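Side-chain contacts in enterobactin synthetase component F-related protein (Vibrio cholerae serotype O1, PDB 4OXI), which probably activates glycine with ATP as glycyl-adenylate, serving a lipopolysaccharide modification pathway that gives resistance to antimicrobial peptides: residues S89-L94 / H192-T197; S104-A109 / L283-E288; A116-G121 / N238-I243; Q137-A142 / I219-G224. All blocks are in the same frame, centred on the assembly; numbering follows the deposited sequence.

Contact 1 of 4, residues S89-L94 / H192-T197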
# COMPACT_ATOMS: atom_id res chain seq x y z
N SER A 89 9.27 18.07 11.23
CA SER A 89 8.38 17.76 12.35
C SER A 89 8.27 18.91 13.38
O SER A 89 7.16 19.26 13.83
CB SER A 89 8.87 16.48 13.01
OG SER A 89 8.05 16.12 14.10
N ASP A 90 9.40 19.50 13.75
CA ASP A 90 9.38 20.62 14.69
C ASP A 90 8.58 21.78 14.12
O ASP A 90 7.81 22.41 14.83
CB ASP A 90 10.80 21.11 15.00
CG ASP A 90 11.55 20.18 15.94
OD1 ASP A 90 10.92 19.25 16.51
OD2 ASP A 90 12.78 20.38 16.10
N TYR A 91 8.78 22.08 12.85
CA TYR A 91 8.10 23.19 12.21
C TYR A 91 6.59 22.93 12.19
O TYR A 91 5.79 23.79 12.58
CB TYR A 91 8.68 23.40 10.81
CG TYR A 91 8.33 24.70 10.13
CD1 TYR A 91 9.29 25.70 9.95
CD2 TYR A 91 7.06 24.92 9.64
CE1 TYR A 91 8.97 26.88 9.30
CE2 TYR A 91 6.73 26.10 9.00
CZ TYR A 91 7.69 27.07 8.83
OH TYR A 91 7.35 28.24 8.18
N TRP A 92 6.19 21.73 11.75
CA TRP A 92 4.77 21.35 11.72
C TRP A 92 4.10 21.41 13.10
O TRP A 92 2.96 21.82 13.20
CB TRP A 92 4.61 19.94 11.14
CG TRP A 92 4.92 19.87 9.70
CD1 TRP A 92 4.90 20.90 8.81
CD2 TRP A 92 5.31 18.70 8.95
NE1 TRP A 92 5.24 20.45 7.55
CE2 TRP A 92 5.51 19.11 7.62
CE3 TRP A 92 5.51 17.36 9.29
CZ2 TRP A 92 5.89 18.21 6.61
CZ3 TRP A 92 5.89 16.46 8.28
CH2 TRP A 92 6.08 16.90 6.96
N HIS A 93 4.80 20.97 14.14
CA HIS A 93 4.30 21.09 15.51
C HIS A 93 4.00 22.54 15.89
O HIS A 93 2.95 22.84 16.45
CB HIS A 93 5.31 20.51 16.51
CG HIS A 93 5.30 19.02 16.58
ND1 HIS A 93 6.21 18.31 17.33
CD2 HIS A 93 4.49 18.11 16.00
CE1 HIS A 93 5.95 17.02 17.21
NE2 HIS A 93 4.92 16.87 16.40
N LEU A 94 4.94 23.43 15.56
CA LEU A 94 4.77 24.85 15.85
C LEU A 94 3.64 25.44 15.02
O LEU A 94 3.00 26.40 15.44
CB LEU A 94 6.07 25.61 15.57
CG LEU A 94 7.24 25.12 16.42
CD1 LEU A 94 8.46 25.98 16.14
CD2 LEU A 94 6.90 25.17 17.91
N HIS A 192 6.31 27.42 2.68
CA HIS A 192 7.19 27.32 3.83
C HIS A 192 8.47 26.62 3.42
O HIS A 192 8.47 25.41 3.13
CB HIS A 192 6.52 26.51 4.96
CG HIS A 192 5.27 27.13 5.53
ND1 HIS A 192 5.29 28.07 6.54
CD2 HIS A 192 3.96 26.88 5.27
CE1 HIS A 192 4.05 28.40 6.85
NE2 HIS A 192 3.22 27.69 6.10
N THR A 193 9.58 27.34 3.39
CA THR A 193 10.85 26.66 3.25
C THR A 193 11.36 26.34 4.64
O THR A 193 11.51 27.23 5.48
CB THR A 193 11.88 27.47 2.45
OG1 THR A 193 11.37 27.73 1.14
CG2 THR A 193 13.19 26.69 2.33
N VAL A 194 11.59 25.06 4.91
CA VAL A 194 12.01 24.64 6.24
C VAL A 194 13.51 24.39 6.21
O VAL A 194 13.98 23.54 5.47
CB VAL A 194 11.29 23.35 6.68
CG1 VAL A 194 11.72 22.97 8.09
CG2 VAL A 194 9.78 23.54 6.61
N GLN A 195 14.26 25.16 6.99
CA GLN A 195 15.70 24.96 7.07
C GLN A 195 16.00 23.65 7.77
O GLN A 195 15.25 23.20 8.64
CB GLN A 195 16.38 26.15 7.77
CG GLN A 195 16.30 27.48 6.99
CD GLN A 195 16.73 27.34 5.52
OE1 GLN A 195 17.66 26.59 5.20
NE2 GLN A 195 16.05 28.05 4.63
N ILE A 196 17.09 23.01 7.37
CA ILE A 196 17.50 21.76 7.98
C ILE A 196 18.47 22.09 9.11
O ILE A 196 19.54 22.63 8.87
CB ILE A 196 18.19 20.83 6.97
CG1 ILE A 196 17.26 20.52 5.80
CG2 ILE A 196 18.61 19.53 7.61
CD1 ILE A 196 17.95 19.73 4.69
N THR A 197 18.07 21.78 10.34
CA THR A 197 18.88 22.03 11.52
C THR A 197 19.48 20.69 11.91
O THR A 197 18.86 19.66 11.70
CB THR A 197 17.97 22.47 12.70
OG1 THR A 197 17.12 23.55 12.28
CG2 THR A 197 18.80 22.92 13.90
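The phenol ring of Y91 is engaged in two ways: one face carries the V194 methyl CG2, and its hydroxyl corner meets the imidazole of H192 at the edge, near the plane of each ring. V194 CG2 stands 3.9 Å above the Y91 plane and 4.1 Å from its centroid, 17° off the normal, a geometry that qualifies as CH-pi; its offset is toward the rim, where Y91 CG and CD1 are its nearest atoms. The other methyl, V194 CG1, reaches Y91 CB and CD1, both at 4.1 Å.

At the polar end, Y91 OH and H192 ND1 are 2.6 Å apart, a short hydrogen bond in which either atom could be the donor. The two ring planes stand at 72° with centroids 5.3 Å apart, an oblique pairing. Y91 reaches that far because CG lies trans to the backbone N (chi1 -166°), which swings the phenol off helix 78-95 toward the strand.

Helix 78-95 here packs against the outermost strand, 190-193, of the five-stranded parallel sheet in the adenylate-forming domain, and Y91 spans the seam where that strand gives way to loop. H192 has further partners: its NE2 is hydrogen-bonded to H170 ND1, and its ring stacks on Y172. The indole of W92, the next residue along the helix, meets the same Y172 edge-to-face, while V194 also touches L88 one turn earlier on helix 78-95.

Contact 2 of 4, residues S104-A109 / L283-E288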
# COMPACT_ATOMS: atom_id res chain seq x y z
N SER A 104 5.15 14.64 -3.40
CA SER A 104 6.44 14.09 -3.81
C SER A 104 6.36 12.57 -3.88
O SER A 104 5.72 11.94 -3.03
CB SER A 104 7.49 14.51 -2.78
OG SER A 104 8.67 13.74 -2.96
N VAL A 105 7.00 11.99 -4.90
CA VAL A 105 7.08 10.53 -5.02
C VAL A 105 8.48 10.06 -5.41
O VAL A 105 9.17 10.73 -6.17
CB VAL A 105 6.06 9.98 -6.06
CG1 VAL A 105 4.64 10.20 -5.56
CG2 VAL A 105 6.27 10.64 -7.42
N ARG A 106 8.89 8.90 -4.87
CA ARG A 106 10.19 8.28 -5.17
C ARG A 106 11.33 9.26 -5.12
O ARG A 106 12.21 9.26 -5.97
CB ARG A 106 10.16 7.56 -6.53
CG ARG A 106 9.25 6.32 -6.48
CD ARG A 106 9.22 5.50 -7.75
NE ARG A 106 8.08 4.59 -7.68
CZ ARG A 106 8.06 3.45 -6.99
NH1 ARG A 106 9.14 3.04 -6.33
NH2 ARG A 106 6.96 2.71 -6.98
N ASP A 107 11.28 10.10 -4.10
CA ASP A 107 12.20 11.21 -3.98
C ASP A 107 12.47 11.44 -2.50
O ASP A 107 11.62 11.11 -1.65
CB ASP A 107 11.57 12.45 -4.60
CG ASP A 107 12.49 13.66 -4.57
OD1 ASP A 107 13.21 13.87 -5.58
OD2 ASP A 107 12.52 14.39 -3.55
N LEU A 108 13.63 12.00 -2.18
CA LEU A 108 14.03 12.24 -0.80
C LEU A 108 12.94 12.94 0.02
O LEU A 108 12.72 12.61 1.19
CB LEU A 108 15.29 13.09 -0.78
CG LEU A 108 15.67 13.72 0.56
CD1 LEU A 108 16.08 12.62 1.54
CD2 LEU A 108 16.79 14.75 0.36
N ALA A 109 12.28 13.92 -0.60
CA ALA A 109 11.29 14.73 0.11
C ALA A 109 10.14 13.87 0.64
O ALA A 109 9.65 14.11 1.73
CB ALA A 109 10.77 15.82 -0.79
N LEU A 283 17.25 1.59 3.09
CA LEU A 283 16.11 1.47 2.19
C LEU A 283 16.55 1.93 0.79
O LEU A 283 17.11 3.01 0.65
CB LEU A 283 14.94 2.34 2.70
CG LEU A 283 13.58 2.26 2.01
CD1 LEU A 283 12.95 0.88 2.19
CD2 LEU A 283 12.63 3.34 2.54
N TYR A 284 16.30 1.10 -0.22
CA TYR A 284 16.65 1.47 -1.59
C TYR A 284 15.39 1.77 -2.40
O TYR A 284 14.59 0.87 -2.69
CB TYR A 284 17.49 0.37 -2.27
CG TYR A 284 18.94 0.36 -1.81
CD1 TYR A 284 19.95 0.82 -2.64
CD2 TYR A 284 19.29 -0.09 -0.53
CE1 TYR A 284 21.28 0.83 -2.23
CE2 TYR A 284 20.63 -0.09 -0.10
CZ TYR A 284 21.61 0.37 -0.97
OH TYR A 284 22.93 0.38 -0.57
N VAL A 285 15.21 3.03 -2.77
CA VAL A 285 14.03 3.42 -3.54
C VAL A 285 14.15 3.01 -5.01
O VAL A 285 15.08 3.42 -5.69
CB VAL A 285 13.82 4.94 -3.45
CG1 VAL A 285 12.64 5.38 -4.32
CG2 VAL A 285 13.58 5.32 -1.98
N VAL A 286 13.20 2.21 -5.49
CA VAL A 286 13.23 1.77 -6.89
C VAL A 286 12.77 2.91 -7.79
O VAL A 286 11.62 3.34 -7.70
CB VAL A 286 12.33 0.56 -7.12
CG1 VAL A 286 12.30 0.19 -8.61
CG2 VAL A 286 12.81 -0.63 -6.28
N PRO A 287 13.67 3.41 -8.65
CA PRO A 287 13.33 4.50 -9.58
C PRO A 287 12.17 4.06 -10.46
O PRO A 287 12.08 2.87 -10.78
CB PRO A 287 14.60 4.65 -10.43
CG PRO A 287 15.69 4.00 -9.64
CD PRO A 287 15.03 2.90 -8.87
N GLU A 288 11.30 5.00 -10.83
CA GLU A 288 10.16 4.71 -11.70
C GLU A 288 10.57 3.85 -12.90
O GLU A 288 9.99 2.79 -13.14
CB GLU A 288 9.53 6.02 -12.19
CG GLU A 288 8.33 5.83 -13.10
CD GLU A 288 7.10 5.37 -12.35
OE1 GLU A 288 6.24 4.70 -12.96
OE2 GLU A 288 6.98 5.70 -11.14
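Apolar contact between R106 and V285 forms the root of this interface. V285 CG1 lies 3.9 Å from R106 CA and 4.0 Å from R106 CB, at the closest backbone approach, where the loop before helix 108-119 passes the end of strand 282-285. R106 sits in the left-handed backbone region (phi 47°), and its side chain sets out toward the strand. From CG to NE the chain runs extended, R106 CD coming to 3.2 Å from V286 O.

Hydrogen bonding comes next. R106 NH1 donates to V286 O over 2.8 Å, but the N-H...O angle of 125° makes the bond weak, and the carbonyl sits obliquely to the guanidinium. The stronger grip lies beyond the two segments, where NH2 bonds to Y261 O. Within 104-109, D107 serves as N-cap of helix 108-119: D107 OD2 accepts from A109 N at 3.0 Å, nearly straight at 171°.

Charge pairing is looser. E288 OE2 is 3.8 Å from R106 NE, a long salt bridge, with carboxylate and guanidinium planes far from coplanar. R106 NH2 has a further anionic partner in D263 OD1, and D107 OD1 pairs with K72 NZ.

One buried arginine thus joins the helix-start loop to strand 282-285 of the four-stranded mixed sheet and to the region after its neighbour 257-260. Its charge is met mainly by Y261 O and the D263 carboxylate, with V286 O and E288 as weaker partners, which would probably stabilise the cationic form despite K291 lying close to NH2.

Contact 3 of 4, residues A116-G121 / N238-I243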
# COMPACT_ATOMS: atom_id res chain seq x y z
N ALA A 116 9.31 12.28 9.22
CA ALA A 116 8.95 13.45 10.01
C ALA A 116 7.57 13.25 10.61
O ALA A 116 7.33 13.59 11.77
CB ALA A 116 8.94 14.72 9.13
N SER A 117 6.66 12.71 9.82
CA SER A 117 5.31 12.50 10.32
C SER A 117 5.29 11.43 11.39
O SER A 117 4.62 11.59 12.43
CB SER A 117 4.36 12.12 9.18
OG SER A 117 3.13 11.68 9.73
N TYR A 118 6.01 10.34 11.16
CA TYR A 118 6.07 9.28 12.16
C TYR A 118 6.71 9.77 13.47
O TYR A 118 6.16 9.58 14.55
CB TYR A 118 6.82 8.03 11.65
CG TYR A 118 6.93 7.02 12.77
CD1 TYR A 118 5.85 6.20 13.07
CD2 TYR A 118 8.07 6.94 13.56
CE1 TYR A 118 5.91 5.30 14.12
CE2 TYR A 118 8.14 6.04 14.62
CZ TYR A 118 7.05 5.23 14.90
OH TYR A 118 7.10 4.33 15.94
N LEU A 119 7.88 10.39 13.37
CA LEU A 119 8.62 10.84 14.54
C LEU A 119 7.83 11.86 15.35
O LEU A 119 7.92 11.90 16.58
CB LEU A 119 9.97 11.41 14.12
CG LEU A 119 10.97 10.37 13.61
CD1 LEU A 119 12.24 11.03 13.10
CD2 LEU A 119 11.32 9.36 14.69
N GLY A 120 7.04 12.68 14.64
CA GLY A 120 6.27 13.73 15.27
C GLY A 120 4.83 13.37 15.66
O GLY A 120 4.08 14.25 16.10
N GLY A 121 4.44 12.11 15.51
CA GLY A 121 3.08 11.72 15.87
C GLY A 121 1.99 12.30 14.97
O GLY A 121 0.83 12.42 15.36
N ASN A 238 -2.33 0.28 15.25
CA ASN A 238 -2.43 -0.64 14.10
C ASN A 238 -1.05 -0.89 13.51
O ASN A 238 -0.63 -2.04 13.33
CB ASN A 238 -3.28 -0.05 12.97
CG ASN A 238 -4.74 0.12 13.33
OD1 ASN A 238 -5.36 1.12 12.95
ND2 ASN A 238 -5.31 -0.84 14.05
N LEU A 239 -0.35 0.19 13.20
CA LEU A 239 0.94 0.10 12.51
C LEU A 239 2.00 -0.54 13.38
O LEU A 239 2.84 -1.32 12.89
CB LEU A 239 1.41 1.50 12.09
CG LEU A 239 2.85 1.68 11.62
CD1 LEU A 239 3.13 0.80 10.40
CD2 LEU A 239 3.15 3.15 11.31
N HIS A 240 2.00 -0.20 14.67
CA HIS A 240 3.00 -0.72 15.62
C HIS A 240 2.81 -2.21 15.80
O HIS A 240 3.78 -2.96 15.88
CB HIS A 240 2.91 -0.01 16.97
CG HIS A 240 3.53 1.35 16.96
ND1 HIS A 240 3.07 2.39 17.74
CD2 HIS A 240 4.58 1.85 16.26
CE1 HIS A 240 3.81 3.46 17.53
NE2 HIS A 240 4.74 3.16 16.65
N CYS A 241 1.56 -2.66 15.86
CA CYS A 241 1.31 -4.09 15.93
C CYS A 241 1.90 -4.82 14.72
O CYS A 241 2.63 -5.80 14.89
CB CYS A 241 -0.19 -4.39 16.07
SG CYS A 241 -0.54 -6.18 16.12
N TYR A 242 1.61 -4.35 13.50
CA TYR A 242 2.15 -5.02 12.31
C TYR A 242 3.65 -5.08 12.28
O TYR A 242 4.23 -6.15 12.11
CB TYR A 242 1.69 -4.35 11.01
CG TYR A 242 2.37 -4.99 9.81
CD1 TYR A 242 1.94 -6.22 9.33
CD2 TYR A 242 3.46 -4.39 9.18
CE1 TYR A 242 2.55 -6.83 8.24
CE2 TYR A 242 4.08 -5.00 8.08
CZ TYR A 242 3.62 -6.21 7.62
OH TYR A 242 4.23 -6.82 6.53
N ILE A 243 4.30 -3.93 12.43
CA ILE A 243 5.75 -3.88 12.40
C ILE A 243 6.39 -4.80 13.45
O ILE A 243 7.35 -5.52 13.14
CB ILE A 243 6.26 -2.45 12.60
CG1 ILE A 243 5.77 -1.54 11.47
CG2 ILE A 243 7.77 -2.44 12.63
CD1 ILE A 243 6.27 -1.99 10.10
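Y118, in the last turn of helix 108-119, reaches across to H240 and L239 on helix 236-249. With CG trans to the backbone N (chi1 176°), the phenol extends straight out from its own helix, bridging backbones whose nearest CA atoms, those of Y118 and L239, are still 10.5 Å apart. Y118 OH and H240 NE2 form a hydrogen bond of 2.7 Å in which either could donate. NE2 lies in the plane of the phenol, at its edge, and Y118 CE1 is 3.5 Å from H240 NE2 as well. The two ring planes are almost perpendicular at 89° and meet rim to rim, neither covering the other. L239 CD2 adds a looser apolar touch, 4.4 Å from Y118 CD1. R53 accompanies Y118 twice, through a cation-pi contact with the ring and a bond from NH1 to Y118 O.

L119, next in order, faces L57 and I60 of helix 51-62. The helix then ends in a Schellman motif: G121 N bonds to Y118 O at 3.2 Å, M122 N bonds to S117 O, and G121 takes the positive phi of the C-prime residue.

H240 is held at its other nitrogen by E213 OE1. Phenol, imidazole and carboxylate thus form a hydrogen-bonded chain, in which Y118 and H240 are buried; the carboxylate would tend to polarise the imidazole and may so strengthen its bond to Y118.

Contact 4 of 4, residues Q137-A142 / I219-G224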
# COMPACT_ATOMS: atom_id res chain seq x y z
N GLN A 137 -7.78 17.66 -4.98
CA GLN A 137 -8.69 18.55 -4.26
C GLN A 137 -9.70 17.73 -3.45
O GLN A 137 -9.94 18.02 -2.27
CB GLN A 137 -9.43 19.49 -5.23
CG GLN A 137 -8.77 20.85 -5.51
CD GLN A 137 -9.34 21.56 -6.77
OE1 GLN A 137 -10.01 20.94 -7.60
NE2 GLN A 137 -9.06 22.86 -6.90
N GLU A 138 -10.29 16.72 -4.08
CA GLU A 138 -11.26 15.87 -3.38
C GLU A 138 -10.61 15.21 -2.17
O GLU A 138 -11.21 15.13 -1.09
CB GLU A 138 -11.86 14.83 -4.34
CG GLU A 138 -13.13 14.09 -3.82
CD GLU A 138 -12.83 12.93 -2.83
OE1 GLU A 138 -13.74 12.57 -2.03
OE2 GLU A 138 -11.70 12.37 -2.86
N THR A 139 -9.37 14.76 -2.33
CA THR A 139 -8.65 14.12 -1.22
C THR A 139 -8.35 15.08 -0.06
O THR A 139 -8.59 14.73 1.10
CB THR A 139 -7.33 13.51 -1.71
OG1 THR A 139 -7.61 12.48 -2.66
CG2 THR A 139 -6.54 12.92 -0.53
N LEU A 140 -7.84 16.27 -0.37
CA LEU A 140 -7.56 17.28 0.65
C LEU A 140 -8.82 17.66 1.42
O LEU A 140 -8.80 17.87 2.64
CB LEU A 140 -6.98 18.54 0.00
CG LEU A 140 -5.65 18.35 -0.74
CD1 LEU A 140 -5.21 19.67 -1.34
CD2 LEU A 140 -4.58 17.82 0.22
N ILE A 141 -9.93 17.74 0.69
CA ILE A 141 -11.20 18.08 1.32
C ILE A 141 -11.67 16.93 2.22
O ILE A 141 -11.97 17.14 3.39
CB ILE A 141 -12.27 18.42 0.28
CG1 ILE A 141 -12.05 19.84 -0.23
CG2 ILE A 141 -13.65 18.32 0.90
CD1 ILE A 141 -12.77 20.12 -1.56
N ALA A 142 -11.70 15.72 1.68
CA ALA A 142 -12.16 14.57 2.45
C ALA A 142 -11.33 14.33 3.71
O ALA A 142 -11.86 13.92 4.75
CB ALA A 142 -12.19 13.32 1.58
N ILE A 219 -3.26 7.90 6.12
CA ILE A 219 -4.57 7.62 5.54
C ILE A 219 -4.43 7.21 4.08
O ILE A 219 -3.89 7.97 3.26
CB ILE A 219 -5.48 8.86 5.61
CG1 ILE A 219 -5.63 9.33 7.07
CG2 ILE A 219 -6.83 8.56 4.96
CD1 ILE A 219 -6.25 10.73 7.20
N MET A 220 -4.93 6.03 3.75
CA MET A 220 -4.88 5.52 2.39
C MET A 220 -6.22 5.72 1.73
O MET A 220 -7.21 6.02 2.40
CB MET A 220 -4.56 4.02 2.38
CG MET A 220 -3.15 3.67 2.82
SD MET A 220 -1.88 4.73 2.09
CE MET A 220 -0.45 3.68 2.38
N GLN A 221 -6.25 5.57 0.42
CA GLN A 221 -7.53 5.49 -0.26
C GLN A 221 -7.59 4.34 -1.24
O GLN A 221 -6.58 3.88 -1.78
CB GLN A 221 -7.94 6.82 -0.89
CG GLN A 221 -6.96 7.44 -1.83
CD GLN A 221 -7.48 8.76 -2.41
OE1 GLN A 221 -7.93 9.68 -1.68
NE2 GLN A 221 -7.45 8.86 -3.74
N THR A 222 -8.80 3.85 -1.44
CA THR A 222 -8.99 2.72 -2.30
C THR A 222 -10.25 2.96 -3.13
O THR A 222 -11.03 3.86 -2.85
CB THR A 222 -9.09 1.41 -1.50
OG1 THR A 222 -9.11 0.29 -2.41
CG2 THR A 222 -10.35 1.38 -0.65
N SER A 223 -10.40 2.14 -4.16
CA SER A 223 -11.50 2.23 -5.10
C SER A 223 -12.87 2.04 -4.44
O SER A 223 -13.07 1.09 -3.66
CB SER A 223 -11.30 1.16 -6.18
OG SER A 223 -12.47 0.93 -6.92
N GLY A 224 -13.80 2.95 -4.72
CA GLY A 224 -15.18 2.80 -4.29
C GLY A 224 -16.09 2.55 -5.48
O GLY A 224 -15.90 3.15 -6.54
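T139 OG1 and Q221 OE1 meet at 3.0 Å, a polar contact between helix 133-142 and strand 216-222. The hydroxyl proton is not settled on Q221, since Q135 O, one turn back in the helix, is another acceptor for OG1. Q221 OE1 also rests 3.7 Å from T139 CG2, so it approaches the threonine branch point with both substituents in touch. Q221 NE2 stays farther from T139 OG1, at 3.8 Å. The glutamine runs extended beyond CG (chi2 180°), which carries its amide across the gap between T139 CA and Q221 CA, 8.8 Å apart.

Strand 216-222 pairs antiparallel with 230-235, and the turn between them is the glycine-rich, phosphate-binding loop that marks adenylate-forming enzymes; its sequence begins at T222, so Q221 directly precedes it.

In the next shell, R231 on the partner strand reaches both sides of the contact. R231 NH1 makes a weak hydrogen bond to Q221 OE1, while R231 NH2 pairs ionically with OE1 of E138, the neighbour of T139 on the helix. I125 of strand 123-126 and L127 also touch the T139 side chain.

In the fold
Helix 108-119 is shared by contacts 2 and 3: contact 2 lies at its start and contact 3 at its end, with centres 19 Å apart and nearest atoms about 7 Å apart. Contacts 1 and 3 touch directly. H93 NE2 is 2.8 Å from G120 O, a probable hydrogen bond, and W92 CZ3 packs 3.6 Å from A116 CB, joining helix 78-95 to that same helix end. Contact 4 touches none of the others: nearest atoms lie about 8 Å from contact 3, 11 Å from contact 2 and 12 Å from contact 1. The side chains of L239 and Q221 each lie about 11 Å from bound glycyl-adenosine-5'-phosphate, close to the pocket but not in it.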